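Local coordinates for ALDH21) (Physcomitrella patens subsp. patens, PDB 5MZ5), which acts as an NADP(+)-dependent succinic semialdehyde dehydrogenase of the aldehyde dehydrogenase family, at residues 135-138 / 139-143; 187-191 / 192-196; 217-220 / 221-224. All coordinates share one frame; numbering follows the deposited sequence.

How the contacts relate
The three contacts are local and follow one another along the chain. Contact 1 lies in helix 130-151. Contact 2 covers the loop after strand 182-185 and the start of helix 193-205. Contact 3 is at the N-terminal end of helix 219-229, beyond strand 209-212. Contact 2 is the middle member: its centre is about 11 Å from that of contact 1 and about 9 Å from that of contact 3, while contacts 1 and 3 do not touch. Glu136 OE1 probably accepts hydrogen bonds from Leu192 N and Asn193 N, and Val195 packs on Leu224. Arg139 of contact 1 and Asn189 of contact 2 belong to the succinate-binding site, and Trp188 of contact 2 to the NADP(+) site.

Contact 1: residues 135-138 / 139-143; sequences GEVT and RTIDT
Thr140 has OG1 beside its own backbone N and anti to its carbonyl carbon (chi1 -60°), a torsion that turns the hydroxyl back to the carbonyl of Glu136 one helical turn earlier. Thr140 OG1 donates to Glu136 O at 2.7 Å. Thr140 N donates to the same Glu136 O at 3.0 Å, from the opposite face of the carbonyl plane. Two donors thus grip one oxygen. With an alanine here the hydroxyl is gone, and Glu136 O would probably keep only the backbone N-H of the two donors from the next turn. Ile141 N binds Val137 O at 2.9 Å, and the CG1 atom of Ile141 lies 3.4 Å from Val137 O. Farther out, Ile141 CD1 meets Val137 CG1 at 4.3 Å. This apolar side packs on helices 97-113 and 115-126. The aliphatic start of Arg139 lies over its backbone acceptor, with CG 3.4 Å from Gly135 O. Its chain then bends at chi3 (62°) and leaves the helix, and NE forms a salt bridge with Asp477. The carboxylate of Glu136 also bridges to Lys128. Asp142 OD2 bonds Ser164 OG of the second subunit. Thr143 OG1 donates to Arg139 O, and Thr138 OG1 bonds Arg134 O. The pattern is an alpha helix with threonine hydroxyls bonded back to the preceding turn, and its Arg139 belongs to the succinate-binding site beside Arg475.

Contact 2: residues 187-191 / 192-196; sequences PWNFP and LNLVA
Leu194 lays its side chain against the ring of Pro187, the two crossing at about a right angle. Leu194 CD1 is 3.6 Å from Pro187 CG. On another side the branch point of Leu194 meets Phe190, with CG 3.6 Å from Phe190 CB. Leu194 thus fills the corner between Pro187 and Phe190. Its CG stands beside the backbone N (chi1 -69°), which carries CD1 back to that loop. The same two residues, Leu194 and Phe190, are joined through the backbone. Leu194 N donates to Phe190 O at 3.0 Å with an N-H...O angle of 154°, and the donor is tilted from the carbonyl plane. The ring of Phe190 leads away from this bond, obliquely past Asn193 CB and Leu194 CD1, to a cation-pi contact with Lys128. This is the loop that follows strand 182-185 of the mostly parallel Rossmann-type sheet and runs into helix 193-205, within a beta-alpha-beta crossover to strand 209-212. Its Trp188 belongs to the NADP(+) site. Asn189 belongs to the succinate site, and as in other aldehyde dehydrogenases it probably contributes to the oxyanion hole. CG of Asn189 sits between the backbone N and the carbonyl carbon (chi1 62°). There Asn189 ND2 lies at the edge of the Phe190 ring, in its plane, and 4.0 Å from Leu194 CD1. Apolar packing thus backs the amide on the leucine side. Farther along the turn, Val195 presses CG2 to 3.1 Å from Pro191 O, a close approach of a methyl to a carbonyl oxygen. Pro191 itself packs on Leu122 and Glu125 of helix 115-126, and Leu192 reaches Ile118 of that helix.

Contact 3: residues 217-220 / 221-224; sequences TPLS and ALIL
Pro218 O accepts the N-H of Leu222 at 3.0 Å, with the donor in the carbonyl plane. Two more backbone bonds continue the alpha-helical turn. Ile223 N donates to Leu219 O at 2.9 Å, and Leu224 N to Ser220 O at 3.2 Å. Both of these donors are tilted from their carbonyl planes. These residues form the N-terminal end of helix 219-229, the connection in the beta-alpha-beta unit between strands 209-212 and 239-241 of the Rossmann-type domain. Pro218 has no N-H to donate, a property that suits the beginning of a helix. Side chains lie close over the same carbonyls. Leu222 has CG beside its backbone N (chi1 -67°), and this brings that atom to 3.3 Å from Pro218 O. One methyl then serves two neighbours: Leu222 CD1 is 4.4 Å from Pro218 CB and 4.4 Å from Leu219 CD2. Ile223 repeats the pattern a residue later, with CG1 3.2 Å from Leu219 O. Ala221 CB lies 3.5 Å from Pro218 O. Outside this first shell, Pro218, Leu219 and Leu222 face strand 66-71, where all three touch Val70. Val58 of strand 55-59 adds to the cover over Pro218 and Leu219. Another side of the helix turns to the loop and helix of contact 2, where Ser220 packs on Leu192. Helix 115-126 supplies Met124 against Leu219 and Leu122 against Ser220. It also supplies a carboxylate that binds this end of the helix: one oxygen of the Glu125 carboxylate, OE1, bonds Leu219 N, and the other, OE2, bonds Ser220 OG.

Contact 1: residues 135-138 / 139-143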
loop_
_atom_site.group_PDB
_atom_site.type_symbol
_atom_site.label_atom_id
_atom_site.label_comp_id
_atom_site.label_asym_id
_atom_site.label_seq_id
_atom_site.Cartn_x
_atom_site.Cartn_y
_atom_site.Cartn_z
ATOM N N GLY A 135 -15.708 -11.886 27.305
ATOM C CA GLY A 135 -14.960 -10.866 26.567
ATOM C C GLY A 135 -13.858 -11.502 25.729
ATOM O O GLY A 135 -13.650 -11.110 24.578
ATOM N N GLU A 136 -13.188 -12.538 26.274
ATOM C CA GLU A 136 -12.134 -13.281 25.571
ATOM C C GLU A 136 -12.675 -14.113 24.388
ATOM O O GLU A 136 -11.979 -14.233 23.376
ATOM C CB GLU A 136 -11.299 -14.136 26.532
ATOM C CG GLU A 136 -10.189 -14.895 25.825
ATOM C CD GLU A 136 -9.174 -15.657 26.651
ATOM O OE1 GLU A 136 -8.331 -16.344 26.042
ATOM O OE2 GLU A 136 -9.233 -15.600 27.896
ATOM N N VAL A 137 -13.898 -14.691 24.527
ATOM C CA VAL A 137 -14.535 -15.466 23.455
ATOM C C VAL A 137 -14.940 -14.505 22.292
ATOM O O VAL A 137 -14.646 -14.806 21.142
ATOM C CB VAL A 137 -15.675 -16.413 23.943
ATOM C CG1 VAL A 137 -16.188 -17.293 22.806
ATOM C CG2 VAL A 137 -15.188 -17.302 25.100
ATOM N N THR A 138 -15.471 -13.315 22.613
ATOM C CA THR A 138 -15.834 -12.270 21.645
ATOM C C THR A 138 -14.595 -11.815 20.878
ATOM O O THR A 138 -14.659 -11.630 19.668
ATOM C CB THR A 138 -16.491 -11.062 22.377
ATOM O OG1 THR A 138 -17.625 -11.515 23.116
ATOM C CG2 THR A 138 -16.907 -9.937 21.422
ATOM N N ARG A 139 -13.486 -11.595 21.585
ATOM C CA ARG A 139 -12.252 -11.152 20.959
ATOM C C ARG A 139 -11.666 -12.250 20.064
ATOM O O ARG A 139 -11.091 -11.923 19.028
ATOM C CB ARG A 139 -11.250 -10.694 22.021
ATOM C CG ARG A 139 -11.574 -9.310 22.592
ATOM C CD ARG A 139 -10.492 -8.855 23.565
ATOM N NE ARG A 139 -9.209 -8.728 22.883
ATOM C CZ ARG A 139 -8.025 -8.742 23.481
ATOM N NH1 ARG A 139 -7.943 -8.843 24.800
ATOM N NH2 ARG A 139 -6.913 -8.667 22.762
ATOM N N THR A 140 -11.834 -13.546 20.457
ATOM C CA THR A 140 -11.398 -14.723 19.676
ATOM C C THR A 140 -12.228 -14.803 18.390
ATOM O O THR A 140 -11.674 -15.107 17.337
ATOM C CB THR A 140 -11.458 -16.010 20.508
ATOM O OG1 THR A 140 -10.605 -15.852 21.638
ATOM C CG2 THR A 140 -11.043 -17.274 19.700
ATOM N N ILE A 141 -13.552 -14.524 18.495
ATOM C CA ILE A 141 -14.476 -14.454 17.352
ATOM C C ILE A 141 -13.991 -13.344 16.390
ATOM O O ILE A 141 -13.861 -13.611 15.196
ATOM C CB ILE A 141 -15.980 -14.362 17.764
ATOM C CG1 ILE A 141 -16.456 -15.719 18.356
ATOM C CG2 ILE A 141 -16.888 -13.952 16.577
ATOM C CD1 ILE A 141 -17.721 -15.722 19.165
ATOM N N ASP A 142 -13.608 -12.160 16.929
ATOM C CA ASP A 142 -13.094 -11.051 16.120
ATOM C C ASP A 142 -11.773 -11.409 15.428
ATOM O O ASP A 142 -11.570 -11.012 14.290
ATOM C CB ASP A 142 -12.878 -9.771 16.962
ATOM C CG ASP A 142 -14.118 -9.065 17.492
ATOM O OD1 ASP A 142 -15.240 -9.397 17.030
ATOM O OD2 ASP A 142 -13.966 -8.178 18.370
ATOM N N THR A 143 -10.882 -12.137 16.122
ATOM C CA THR A 143 -9.566 -12.551 15.631
ATOM C C THR A 143 -9.724 -13.504 14.440
ATOM O O THR A 143 -9.073 -13.298 13.416
ATOM C CB THR A 143 -8.738 -13.155 16.781
ATOM O OG1 THR A 143 -8.609 -12.163 17.795
ATOM C CG2 THR A 143 -7.355 -13.627 16.345
#

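Contact 2: residues 187-191 / 192-196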
loop_
_atom_site.group_PDB
_atom_site.type_symbol
_atom_site.label_atom_id
_atom_site.label_comp_id
_atom_site.label_asym_id
_atom_site.label_seq_id
_atom_site.Cartn_x
_atom_site.Cartn_y
_atom_site.Cartn_z
ATOM N N PRO A 187 0.299 -19.398 25.913
ATOM C CA PRO A 187 0.312 -19.253 27.378
ATOM C C PRO A 187 -0.987 -19.669 28.091
ATOM O O PRO A 187 -1.969 -20.090 27.455
ATOM C CB PRO A 187 0.574 -17.756 27.542
ATOM C CG PRO A 187 -0.234 -17.149 26.409
ATOM C CD PRO A 187 -0.255 -18.176 25.275
ATOM N N TRP A 188 -1.000 -19.485 29.420
ATOM C CA TRP A 188 -2.125 -19.809 30.271
ATOM C C TRP A 188 -3.016 -18.607 30.618
ATOM O O TRP A 188 -4.134 -18.827 31.089
ATOM C CB TRP A 188 -1.660 -20.553 31.550
ATOM C CG TRP A 188 -0.582 -19.853 32.329
ATOM C CD1 TRP A 188 0.745 -20.175 32.357
ATOM C CD2 TRP A 188 -0.739 -18.710 33.195
ATOM N NE1 TRP A 188 1.429 -19.300 33.177
ATOM C CE2 TRP A 188 0.544 -18.389 33.703
ATOM C CE3 TRP A 188 -1.841 -17.931 33.603
ATOM C CZ2 TRP A 188 0.754 -17.328 34.603
ATOM C CZ3 TRP A 188 -1.629 -16.866 34.472
ATOM C CH2 TRP A 188 -0.348 -16.583 34.974
ATOM N N ASN A 189 -2.543 -17.353 30.413
ATOM C CA ASN A 189 -3.304 -16.144 30.807
ATOM C C ASN A 189 -4.473 -15.765 29.851
ATOM O O ASN A 189 -5.472 -15.195 30.327
ATOM C CB ASN A 189 -2.398 -14.950 31.070
ATOM C CG ASN A 189 -1.592 -14.477 29.894
ATOM O OD1 ASN A 189 -0.701 -15.163 29.385
ATOM N ND2 ASN A 189 -1.817 -13.252 29.509
ATOM N N PHE A 190 -4.365 -16.067 28.544
ATOM C CA PHE A 190 -5.488 -15.892 27.591
ATOM C C PHE A 190 -5.434 -17.167 26.750
ATOM O O PHE A 190 -4.960 -17.125 25.609
ATOM C CB PHE A 190 -5.345 -14.639 26.705
ATOM C CG PHE A 190 -5.751 -13.335 27.350
ATOM C CD1 PHE A 190 -4.859 -12.629 28.159
ATOM C CD2 PHE A 190 -7.013 -12.795 27.129
ATOM C CE1 PHE A 190 -5.243 -11.425 28.772
ATOM C CE2 PHE A 190 -7.397 -11.591 27.741
ATOM C CZ PHE A 190 -6.506 -10.911 28.551
ATOM N N PRO A 191 -5.833 -18.329 27.324
ATOM C CA PRO A 191 -5.636 -19.606 26.614
ATOM C C PRO A 191 -6.452 -19.827 25.349
ATOM O O PRO A 191 -6.210 -20.815 24.644
ATOM C CB PRO A 191 -5.950 -20.660 27.671
ATOM C CG PRO A 191 -6.829 -19.990 28.634
ATOM C CD PRO A 191 -6.414 -18.555 28.665
ATOM N N LEU A 192 -7.392 -18.931 25.052
ATOM C CA LEU A 192 -8.144 -19.034 23.814
ATOM C C LEU A 192 -7.677 -17.957 22.826
ATOM O O LEU A 192 -7.258 -18.291 21.719
ATOM C CB LEU A 192 -9.657 -18.979 24.075
ATOM C CG LEU A 192 -10.566 -19.083 22.847
ATOM C CD1 LEU A 192 -10.567 -20.493 22.253
ATOM C CD2 LEU A 192 -11.967 -18.619 23.171
ATOM N N ASN A 193 -7.720 -16.678 23.245
ATOM C CA ASN A 193 -7.340 -15.549 22.408
ATOM C C ASN A 193 -5.881 -15.577 21.963
ATOM O O ASN A 193 -5.612 -15.297 20.799
ATOM C CB ASN A 193 -7.694 -14.201 23.064
ATOM C CG ASN A 193 -7.483 -13.015 22.133
ATOM O OD1 ASN A 193 -6.503 -12.282 22.247
ATOM N ND2 ASN A 193 -8.281 -12.908 21.098
ATOM N N LEU A 194 -4.947 -15.910 22.859
ATOM C CA LEU A 194 -3.534 -15.913 22.491
ATOM C C LEU A 194 -3.172 -17.148 21.657
ATOM O O LEU A 194 -2.167 -17.119 20.939
ATOM C CB LEU A 194 -2.593 -15.667 23.683
ATOM C CG LEU A 194 -2.687 -14.211 24.254
ATOM C CD1 LEU A 194 -1.878 -14.035 25.549
ATOM C CD2 LEU A 194 -2.267 -13.165 23.228
ATOM N N VAL A 195 -4.074 -18.151 21.624
ATOM C CA VAL A 195 -3.964 -19.307 20.722
ATOM C C VAL A 195 -4.458 -18.835 19.340
ATOM O O VAL A 195 -3.763 -19.033 18.334
ATOM C CB VAL A 195 -4.752 -20.541 21.237
ATOM C CG1 VAL A 195 -4.990 -21.556 20.114
ATOM C CG2 VAL A 195 -4.030 -21.188 22.407
ATOM N N ALA A 196 -5.658 -18.185 19.311
ATOM C CA ALA A 196 -6.293 -17.641 18.100
ATOM C C ALA A 196 -5.339 -16.731 17.318
ATOM O O ALA A 196 -5.276 -16.840 16.095
ATOM C CB ALA A 196 -7.575 -16.880 18.459
#

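Contact 3: residues 217-220 / 221-224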
loop_
_atom_site.group_PDB
_atom_site.type_symbol
_atom_site.label_atom_id
_atom_site.label_comp_id
_atom_site.label_asym_id
_atom_site.label_seq_id
_atom_site.Cartn_x
_atom_site.Cartn_y
_atom_site.Cartn_z
ATOM N N THR A 217 -3.788 -24.779 31.120
ATOM C CA THR A 217 -4.995 -24.321 30.432
ATOM C C THR A 217 -5.097 -24.884 28.980
ATOM O O THR A 217 -5.172 -24.090 28.040
ATOM C CB THR A 217 -5.015 -22.777 30.408
ATOM O OG1 THR A 217 -3.887 -22.327 29.652
ATOM C CG2 THR A 217 -5.040 -22.136 31.794
ATOM N N PRO A 218 -5.168 -26.220 28.752
ATOM C CA PRO A 218 -5.196 -26.710 27.360
ATOM C C PRO A 218 -6.563 -26.861 26.711
ATOM O O PRO A 218 -6.623 -27.105 25.515
ATOM C CB PRO A 218 -4.530 -28.089 27.483
ATOM C CG PRO A 218 -4.948 -28.566 28.835
ATOM C CD PRO A 218 -5.102 -27.348 29.713
ATOM N N LEU A 219 -7.640 -26.806 27.494
ATOM C CA LEU A 219 -8.983 -27.121 27.013
ATOM C C LEU A 219 -9.509 -26.191 25.952
ATOM O O LEU A 219 -10.237 -26.657 25.081
ATOM C CB LEU A 219 -9.984 -27.238 28.168
ATOM C CG LEU A 219 -9.541 -28.048 29.380
ATOM C CD1 LEU A 219 -10.572 -27.941 30.461
ATOM C CD2 LEU A 219 -9.239 -29.526 29.011
ATOM N N SER A 220 -9.152 -24.896 26.017
ATOM C CA SER A 220 -9.560 -23.870 25.048
ATOM C C SER A 220 -8.958 -24.189 23.694
ATOM O O SER A 220 -9.653 -24.105 22.667
ATOM C CB SER A 220 -9.135 -22.478 25.509
ATOM O OG SER A 220 -9.906 -22.094 26.631
ATOM N N ALA A 221 -7.672 -24.597 23.701
ATOM C CA ALA A 221 -6.981 -25.015 22.489
ATOM C C ALA A 221 -7.582 -26.317 21.940
ATOM O O ALA A 221 -7.686 -26.477 20.727
ATOM C CB ALA A 221 -5.511 -25.203 22.768
ATOM N N LEU A 222 -8.002 -27.224 22.832
ATOM C CA LEU A 222 -8.571 -28.507 22.443
ATOM C C LEU A 222 -9.965 -28.359 21.848
ATOM O O LEU A 222 -10.326 -29.152 20.988
ATOM C CB LEU A 222 -8.528 -29.532 23.600
ATOM C CG LEU A 222 -7.103 -29.991 24.022
ATOM C CD1 LEU A 222 -7.160 -30.826 25.307
ATOM C CD2 LEU A 222 -6.379 -30.750 22.886
ATOM N N ILE A 223 -10.720 -27.320 22.277
ATOM C CA ILE A 223 -12.027 -26.962 21.732
ATOM C C ILE A 223 -11.811 -26.459 20.300
ATOM O O ILE A 223 -12.547 -26.888 19.412
ATOM C CB ILE A 223 -12.825 -25.966 22.641
ATOM C CG1 ILE A 223 -13.285 -26.662 23.956
ATOM C CG2 ILE A 223 -14.036 -25.371 21.906
ATOM C CD1 ILE A 223 -13.797 -25.658 25.115
ATOM N N LEU A 224 -10.750 -25.643 20.053
ATOM C CA LEU A 224 -10.436 -25.194 18.681
ATOM C C LEU A 224 -10.130 -26.409 17.788
ATOM O O LEU A 224 -10.620 -26.460 16.665
ATOM C CB LEU A 224 -9.322 -24.128 18.588
ATOM C CG LEU A 224 -9.702 -22.690 18.992
ATOM C CD1 LEU A 224 -8.457 -21.789 19.067
ATOM C CD2 LEU A 224 -10.756 -22.067 18.037
#